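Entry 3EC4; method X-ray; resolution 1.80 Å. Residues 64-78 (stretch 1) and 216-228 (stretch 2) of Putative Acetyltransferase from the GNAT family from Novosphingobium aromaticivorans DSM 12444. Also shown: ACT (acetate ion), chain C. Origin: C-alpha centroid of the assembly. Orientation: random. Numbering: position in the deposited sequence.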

ATOM      1  N   LEU A  64      -6.711   8.718  -2.961  1.00 25.21           N
ATOM      2  CA  LEU A  64      -7.094   8.960  -1.575  1.00 24.37           C
ATOM      3  C   LEU A  64      -7.657   7.678  -0.939  1.00 24.56           C
ATOM      4  O   LEU A  64      -8.351   6.909  -1.593  1.00 28.02           O
ATOM      5  CB  LEU A  64      -8.112  10.090  -1.496  1.00 25.23           C
ATOM      6  CG  LEU A  64      -7.716  11.384  -2.204  1.00 28.33           C
ATOM      7  CD1 LEU A  64      -8.548  11.537  -3.447  1.00 26.69           C
ATOM      8  CD2 LEU A  64      -7.865  12.600  -1.262  1.00 27.79           C
ATOM      9  N   VAL A  65      -7.326   7.478   0.318  1.00 24.11           N
ATOM     10  CA  VAL A  65      -7.752   6.287   1.103  1.00 25.33           C
ATOM     11  C   VAL A  65      -8.397   6.853   2.362  1.00 26.44           C
ATOM     12  O   VAL A  65      -7.704   7.418   3.221  1.00 26.21           O
ATOM     13  CB  VAL A  65      -6.594   5.310   1.413  1.00 25.60           C
ATOM     14  CG1 VAL A  65      -7.141   4.098   2.164  1.00 23.93           C
ATOM     15  CG2 VAL A  65      -5.914   4.872   0.094  1.00 27.94           C
ATOM     16  N   GLU A  66      -9.729   6.780   2.397  1.00 25.82           N
ATOM     17  CA  GLU A  66     -10.540   7.393   3.439  1.00 26.45           C
ATOM     18  C   GLU A  66     -11.675   6.477   3.813  1.00 25.89           C
ATOM     19  O   GLU A  66     -11.919   5.511   3.111  1.00 26.10           O
ATOM     20  CB  GLU A  66     -11.065   8.744   2.984  1.00 25.37           C
ATOM     21  CG  GLU A  66      -9.962   9.706   2.527  1.00 29.27           C
ATOM     22  CD  GLU A  66      -9.126  10.307   3.663  1.00 28.68           C
ATOM     23  OE1 GLU A  66      -9.542  10.213   4.831  1.00 28.09           O
ATOM     24  OE2 GLU A  66      -8.041  10.906   3.392  1.00 26.65           O
ATOM     25  N   PRO A  67     -12.387   6.771   4.910  1.00 26.50           N
ATOM     26  CA  PRO A  67     -13.534   5.882   5.186  1.00 27.08           C
ATOM     27  C   PRO A  67     -14.624   5.900   4.068  1.00 28.07           C
ATOM     28  O   PRO A  67     -15.092   4.841   3.678  1.00 32.96           O
ATOM     29  CB  PRO A  67     -14.049   6.395   6.545  1.00 29.48           C
ATOM     30  CG  PRO A  67     -12.847   6.992   7.215  1.00 24.57           C
ATOM     31  CD  PRO A  67     -12.133   7.705   6.026  1.00 24.51           C
ATOM     32  N   GLU A  68     -14.918   7.069   3.496  1.00 29.06           N
ATOM     33  CA  GLU A  68     -15.954   7.208   2.482  1.00 27.38           C
ATOM     34  C   GLU A  68     -15.369   7.704   1.138  1.00 28.36           C
ATOM     35  O   GLU A  68     -14.268   8.246   1.115  1.00 27.41           O
ATOM     36  CB  GLU A  68     -16.989   8.194   3.000  1.00 32.03           C
ATOM     37  CG  GLU A  68     -17.599   7.746   4.316  1.00 34.85           C
ATOM     38  CD  GLU A  68     -18.325   6.398   4.206  1.00 45.43           C
ATOM     39  OE1 GLU A  68     -18.772   6.054   3.086  1.00 42.72           O
ATOM     40  OE2 GLU A  68     -18.440   5.678   5.240  1.00 51.92           O
ATOM     41  N   PRO A  69     -16.137   7.563   0.025  1.00 27.00           N
ATOM     42  CA  PRO A  69     -15.713   8.202  -1.198  1.00 28.07           C
ATOM     43  C   PRO A  69     -15.413   9.683  -0.938  1.00 28.70           C
ATOM     44  O   PRO A  69     -16.127  10.341  -0.169  1.00 26.44           O
ATOM     45  CB  PRO A  69     -16.958   8.095  -2.086  1.00 28.38           C
ATOM     46  CG  PRO A  69     -17.632   6.850  -1.584  1.00 28.08           C
ATOM     47  CD  PRO A  69     -17.438   6.886  -0.138  1.00 27.24           C
ATOM     48  N   VAL A  70     -14.364  10.180  -1.581  1.00 25.27           N
ATOM     49  CA  VAL A  70     -14.108  11.623  -1.625  1.00 26.31           C
ATOM     50  C   VAL A  70     -14.838  12.250  -2.828  1.00 24.46           C
ATOM     51  O   VAL A  70     -14.681  11.813  -3.987  1.00 25.21           O
ATOM     52  CB  VAL A  70     -12.596  11.918  -1.679  1.00 26.21           C
ATOM     53  CG1 VAL A  70     -12.356  13.432  -1.727  1.00 21.91           C
ATOM     54  CG2 VAL A  70     -11.870  11.277  -0.460  1.00 24.69           C
ATOM     55  N   ALA A  71     -15.632  13.290  -2.560  1.00 24.93           N
ATOM     56  CA  ALA A  71     -16.300  14.062  -3.616  1.00 25.96           C
ATOM     57  C   ALA A  71     -15.272  14.841  -4.479  1.00 24.99           C
ATOM     58  O   ALA A  71     -14.288  15.382  -3.972  1.00 25.71           O
ATOM     59  CB  ALA A  71     -17.341  15.024  -2.994  1.00 25.71           C
ATOM     60  N   PRO A  72     -15.456  14.859  -5.797  1.00 25.45           N
ATOM     61  CA  PRO A  72     -14.511  15.645  -6.595  1.00 25.45           C
ATOM     62  C   PRO A  72     -14.697  17.140  -6.387  1.00 25.67           C
ATOM     63  O   PRO A  72     -15.733  17.671  -6.785  1.00 24.95           O
ATOM     64  CB  PRO A  72     -14.873  15.266  -8.033  1.00 28.69           C
ATOM     65  CG  PRO A  72     -16.304  14.834  -7.956  1.00 25.82           C
ATOM     66  CD  PRO A  72     -16.458  14.184  -6.634  1.00 24.22           C
ATOM     67  N   PRO A  73     -13.704  17.837  -5.782  1.00 26.24           N
ATOM     68  CA  PRO A  73     -13.936  19.281  -5.730  1.00 27.24           C
ATOM     69  C   PRO A  73     -13.757  19.933  -7.083  1.00 27.61           C
ATOM     70  O   PRO A  73     -13.300  19.290  -8.038  1.00 30.53           O
ATOM     71  CB  PRO A  73     -12.856  19.779  -4.792  1.00 29.16           C
ATOM     72  CG  PRO A  73     -11.793  18.777  -4.848  1.00 24.11           C
ATOM     73  CD  PRO A  73     -12.401  17.477  -5.181  1.00 28.15           C
ATOM     74  N   PRO A  74     -14.159  21.197  -7.192  1.00 27.14           N
ATOM     75  CA  PRO A  74     -13.995  21.926  -8.434  1.00 26.60           C
ATOM     76  C   PRO A  74     -12.606  21.759  -9.061  1.00 27.05           C
ATOM     77  O   PRO A  74     -11.591  21.866  -8.385  1.00 27.00           O
ATOM     78  CB  PRO A  74     -14.293  23.370  -8.013  1.00 29.55           C
ATOM     79  CG  PRO A  74     -15.361  23.215  -6.949  1.00 27.69           C
ATOM     80  CD  PRO A  74     -14.885  21.975  -6.171  1.00 28.32           C
ATOM     81  N   GLY A  75     -12.570  21.445 -10.349  1.00 27.75           N
ATOM     82  CA  GLY A  75     -11.303  21.294 -11.052  1.00 27.81           C
ATOM     83  C   GLY A  75     -10.865  19.854 -11.096  1.00 28.10           C
ATOM     84  O   GLY A  75      -9.766  19.553 -11.589  1.00 29.73           O
ATOM     85  N   THR A  76     -11.696  18.967 -10.546  1.00 28.34           N
ATOM     86  CA  THR A  76     -11.388  17.540 -10.489  1.00 29.59           C
ATOM     87  C   THR A  76     -12.567  16.680 -10.948  1.00 26.75           C
ATOM     88  O   THR A  76     -13.731  17.137 -11.022  1.00 24.94           O
ATOM     89  CB  THR A  76     -10.986  17.053  -9.082  1.00 28.69           C
ATOM     90  OG1 THR A  76     -12.166  16.926  -8.246  1.00 25.94           O
ATOM     91  CG2 THR A  76      -9.952  17.961  -8.429  1.00 28.10           C
ATOM     92  N   ARG A  77     -12.247  15.431 -11.256  1.00 24.54           N
ATOM     93  CA  ARG A  77     -13.241  14.418 -11.596  1.00 27.29           C
ATOM     94  C   ARG A  77     -12.884  13.096 -10.933  1.00 25.78           C
ATOM     95  O   ARG A  77     -11.724  12.811 -10.708  1.00 25.28           O
ATOM     96  CB  ARG A  77     -13.314  14.236 -13.120  1.00 26.44           C
ATOM     97  CG  ARG A  77     -12.133  13.509 -13.746  1.00 29.08           C
ATOM     98  CD  ARG A  77     -12.252  13.417 -15.279  1.00 31.13           C
ATOM     99  NE  ARG A  77     -11.553  12.222 -15.798  1.00 27.56           N
ATOM    100  CZ  ARG A  77     -10.232  12.124 -15.916  1.00 30.76           C
ATOM    101  NH1 ARG A  77      -9.433  13.122 -15.574  1.00 30.42           N
ATOM    102  NH2 ARG A  77      -9.705  11.014 -16.391  1.00 33.75           N
ATOM    103  N   VAL A  78     -13.890  12.277 -10.625  1.00 25.06           N
ATOM    104  CA  VAL A  78     -13.624  10.946 -10.109  1.00 24.43           C
ATOM    105  C   VAL A  78     -13.300  10.019 -11.280  1.00 26.09           C
ATOM    106  O   VAL A  78     -14.079   9.913 -12.234  1.00 25.45           O
ATOM    107  CB  VAL A  78     -14.839  10.370  -9.359  1.00 25.76           C
ATOM    108  CG1 VAL A  78     -14.477   8.979  -8.799  1.00 22.98           C
ATOM    109  CG2 VAL A  78     -15.278  11.331  -8.236  1.00 26.17           C
ATOM    110  N   ARG A 216     -11.083  -5.150   9.974  1.00 26.67           N
ATOM    111  CA  ARG A 216     -11.177  -4.033  10.876  1.00 27.96           C
ATOM    112  C   ARG A 216     -12.358  -3.134  10.479  1.00 26.72           C
ATOM    113  O   ARG A 216     -13.258  -2.914  11.283  1.00 29.71           O
ATOM    114  CB  ARG A 216      -9.892  -3.227  10.904  1.00 29.49           C
ATOM    115  CG  ARG A 216      -9.886  -2.288  12.082  1.00 36.16           C
ATOM    116  CD  ARG A 216      -8.886  -1.209  11.995  1.00 39.41           C
ATOM    117  NE  ARG A 216      -9.373  -0.087  12.779  1.00 47.34           N
ATOM    118  CZ  ARG A 216      -9.755   1.104  12.311  1.00 41.80           C
ATOM    119  NH1 ARG A 216      -9.682   1.452  11.020  1.00 33.74           N
ATOM    120  NH2 ARG A 216     -10.187   1.985  13.195  1.00 48.98           N
ATOM    121  N   ARG A 217     -12.344  -2.618   9.251  1.00 27.44           N
ATOM    122  CA  ARG A 217     -13.439  -1.818   8.766  1.00 27.88           C
ATOM    123  C   ARG A 217     -13.373  -1.670   7.261  1.00 26.70           C
ATOM    124  O   ARG A 217     -12.328  -1.885   6.624  1.00 26.73           O
ATOM    125  CB  ARG A 217     -13.460  -0.434   9.415  1.00 29.56           C
ATOM    126  CG  ARG A 217     -12.287   0.440   9.075  1.00 30.35           C
ATOM    127  CD  ARG A 217     -12.471   1.920   9.492  1.00 32.25           C
ATOM    128  NE  ARG A 217     -13.692   2.530   8.995  1.00 32.53           N
ATOM    129  CZ  ARG A 217     -14.199   3.677   9.415  1.00 30.16           C
ATOM    130  NH1 ARG A 217     -13.591   4.418  10.349  1.00 32.21           N
ATOM    131  NH2 ARG A 217     -15.314   4.091   8.887  1.00 32.86           N
ATOM    132  N   ALA A 218     -14.497  -1.239   6.705  1.00 27.23           N
ATOM    133  CA  ALA A 218     -14.558  -0.844   5.312  1.00 28.10           C
ATOM    134  C   ALA A 218     -13.896   0.507   5.127  1.00 27.43           C
ATOM    135  O   ALA A 218     -13.951   1.400   6.013  1.00 26.37           O
ATOM    136  CB  ALA A 218     -16.018  -0.799   4.817  1.00 30.77           C
HETATM  137  N   MSE A 219     -13.228   0.642   3.984  1.00 26.13           N
HETATM  138  CA  MSE A 219     -12.641   1.900   3.546  1.00 26.47           C
HETATM  139  C   MSE A 219     -12.953   2.099   2.064  1.00 25.81           C
HETATM  140  O   MSE A 219     -13.495   1.214   1.407  1.00 26.36           O
HETATM  141  CB  MSE A 219     -11.117   1.932   3.795  1.00 23.85           C
HETATM  142  CG  MSE A 219     -10.698   1.722   5.257  1.00 28.96           C
HETATM  143 SE   MSE A 219     -10.970   3.307   6.300  0.75 24.07          SE
HETATM  144  CE  MSE A 219      -9.451   4.281   5.630  1.00 24.03           C
ATOM    145  N   THR A 220     -12.600   3.271   1.544  1.00 25.21           N
ATOM    146  CA  THR A 220     -12.755   3.590   0.127  1.00 26.06           C
ATOM    147  C   THR A 220     -11.517   4.278  -0.438  1.00 27.23           C
ATOM    148  O   THR A 220     -11.045   5.287   0.117  1.00 25.46           O
ATOM    149  CB  THR A 220     -13.945   4.523  -0.095  1.00 25.67           C
ATOM    150  OG1 THR A 220     -15.097   3.966   0.558  1.00 27.94           O
ATOM    151  CG2 THR A 220     -14.235   4.731  -1.577  1.00 27.05           C
ATOM    152  N   ALA A 221     -11.030   3.723  -1.550  1.00 25.71           N
ATOM    153  CA  ALA A 221      -9.978   4.354  -2.355  1.00 25.38           C
ATOM    154  C   ALA A 221     -10.653   5.159  -3.450  1.00 26.57           C
ATOM    155  O   ALA A 221     -11.458   4.601  -4.217  1.00 25.85           O
ATOM    156  CB  ALA A 221      -9.076   3.291  -2.981  1.00 23.97           C
ATOM    157  N   THR A 222     -10.351   6.453  -3.505  1.00 23.39           N
ATOM    158  CA  THR A 222     -10.839   7.344  -4.585  1.00 24.16           C
ATOM    159  C   THR A 222      -9.667   7.829  -5.460  1.00 22.49           C
ATOM    160  O   THR A 222      -8.656   8.286  -4.932  1.00 24.50           O
ATOM    161  CB  THR A 222     -11.574   8.579  -4.021  1.00 23.34           C
ATOM    162  OG1 THR A 222     -12.780   8.200  -3.313  1.00 26.97           O
ATOM    163  CG2 THR A 222     -11.881   9.573  -5.121  1.00 24.29           C
ATOM    164  N   LEU A 223      -9.821   7.711  -6.777  1.00 23.72           N
ATOM    165  CA  LEU A 223      -8.875   8.221  -7.762  1.00 24.83           C
ATOM    166  C   LEU A 223      -9.469   9.464  -8.424  1.00 25.00           C
ATOM    167  O   LEU A 223     -10.512   9.401  -9.121  1.00 24.93           O
ATOM    168  CB  LEU A 223      -8.546   7.137  -8.802  1.00 24.91           C
ATOM    169  CG  LEU A 223      -7.502   7.567  -9.832  1.00 23.34           C
ATOM    170  CD1 LEU A 223      -6.146   7.883  -9.124  1.00 27.93           C
ATOM    171  CD2 LEU A 223      -7.383   6.427 -10.863  1.00 27.33           C
ATOM    172  N   LEU A 224      -8.824  10.602  -8.165  1.00 24.99           N
ATOM    173  CA  LEU A 224      -9.189  11.871  -8.762  1.00 23.82           C
ATOM    174  C   LEU A 224      -8.189  12.277  -9.835  1.00 27.13           C
ATOM    175  O   LEU A 224      -6.948  12.208  -9.622  1.00 26.74           O
ATOM    176  CB  LEU A 224      -9.282  13.009  -7.709  1.00 24.62           C
ATOM    177  CG  LEU A 224     -10.317  12.849  -6.580  1.00 25.35           C
ATOM    178  CD1 LEU A 224     -10.181  14.068  -5.616  1.00 26.95           C
ATOM    179  CD2 LEU A 224     -11.753  12.673  -7.107  1.00 25.61           C
ATOM    180  N   GLY A 225      -8.759  12.739 -10.954  1.00 25.26           N
ATOM    181  CA  GLY A 225      -8.037  13.450 -12.031  1.00 23.38           C
ATOM    182  C   GLY A 225      -8.522  14.883 -12.214  1.00 25.08           C
ATOM    183  O   GLY A 225      -9.385  15.358 -11.486  1.00 24.13           O
ATOM    184  N   LYS A 226      -7.954  15.575 -13.188  1.00 28.94           N
ATOM    185  CA  LYS A 226      -8.412  16.930 -13.540  1.00 31.23           C
ATOM    186  C   LYS A 226      -9.740  16.866 -14.246  1.00 32.51           C
ATOM    187  O   LYS A 226      -9.967  15.955 -15.040  1.00 34.25           O
ATOM    188  CB  LYS A 226      -7.406  17.600 -14.466  1.00 35.09           C
ATOM    189  CG  LYS A 226      -6.391  18.491 -13.793  1.00 39.62           C
ATOM    190  CD  LYS A 226      -5.825  19.452 -14.836  1.00 38.90           C
ATOM    191  N   SER A 227     -10.624  17.811 -13.960  1.00 33.25           N
ATOM    192  CA  SER A 227     -11.883  17.892 -14.666  1.00 39.32           C
ATOM    193  C   SER A 227     -11.579  18.181 -16.125  1.00 44.66           C
ATOM    194  O   SER A 227     -10.579  18.828 -16.459  1.00 44.49           O
ATOM    195  CB  SER A 227     -12.788  18.981 -14.080  1.00 37.53           C
ATOM    196  OG  SER A 227     -12.118  20.218 -14.013  1.00 42.34           O
ATOM    197  N   THR A 228     -12.436  17.671 -16.997  1.00 50.79           N
ATOM    198  CA  THR A 228     -12.357  17.997 -18.400  1.00 54.61           C
ATOM    199  C   THR A 228     -13.210  19.246 -18.636  1.00 56.39           C
ATOM    200  O   THR A 228     -12.756  20.184 -19.293  1.00 57.78           O
ATOM    201  CB  THR A 228     -12.815  16.815 -19.279  1.00 55.33           C
ATOM    202  OG1 THR A 228     -12.402  17.055 -20.626  1.00 63.25           O
ATOM    203  CG2 THR A 228     -14.330  16.630 -19.232  1.00 59.57           C
ATOM    204  OXT THR A 228     -14.347  19.361 -18.144  1.00 57.31           O
TER
HETATM  205  C   ACT C 228     -12.574   8.703 -16.381  1.00 31.38           C
HETATM  206  O   ACT C 228     -13.089   9.852 -16.188  1.00 28.78           O
HETATM  207  OXT ACT C 228     -11.417   8.659 -16.870  1.00 29.38           O
HETATM  208  CH3 ACT C 228     -13.276   7.428 -16.021  1.00 26.68           C
HETATM  209  O   HOH W   1     -16.254   3.124   6.115  1.00 37.28           O
HETATM  210  O   HOH W   2     -12.210   7.682  -0.667  1.00 13.07           O
HETATM  211  O   HOH W   3     -15.102   9.145  -4.822  1.00 23.38           O
HETATM  212  O   HOH W   4      -6.190  13.908 -14.898  1.00 21.92           O

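Strand 216-226 pairs antiparallel with two strand segments of the first stretch, 64-66 and 76-78; their N-to-C directions make angles of 156° and 142° with it. At the first, two hydrogen-bonded pairs flank V65 and A221, whose CA atoms lie 4.5 Å apart without bonding: L64 N to T222 O and T222 N to L64 O are both 2.8 Å, while E66 N to T220 O is 3.0 Å and T220 N to E66 O 2.8 Å, all with angles at hydrogen of 157° or more. At the second, R77 N to G225 O (2.9 Å) and G225 N to R77 O (3.0 Å) repeat the pattern, and S227 N to G75 O (3.1 Å, 168°) extends it past the strand end. G75 lies within a type II turn, P73 to T76, closed by T76 N to P73 O at 3.0 Å; at its phi/psi of 95/2° a CB would jam against the carbonyl O of P74, so the position calls for glycine.

Between the strands the chain leaves the sheet, and T222 anchors it. V70 N donates to T222 OG1 (3.1 Å, 167°). T222 OG1 in turn donates to water 2, 2.8 Å away, which donates to E68 O and T220 O, each 2.8 Å from the water oxygen, so one solvent molecule ties loop to strand.

L224 is the main apolar contact, covered over 104 Å². L224 CD1 meets L64 CD1 at 3.7 Å and P73 CD at 4.1 Å; L224 CD2 meets V78 CG2 at 3.9 Å and P72 CB at 4.2 Å; the contacts are van der Waals packing of hydrocarbon against hydrocarbon, which keeps a buried leucine from solvent. Selenomethionine M219 brings SE within 4.2 Å of P67 CG, and P67 CB lies over one face of the R217 guanidinium, 3.5 Å from R217 NH2.

R77 NH1 donates to K226 O (2.9 Å), crossing G225, where an ideal CB would sit 2.6 Å from R77 NH1. Acetate binds the edge of the guanidinium: R77 NE to ACT O is 2.9 Å and R77 NH2 to ACT OXT 3.0 Å.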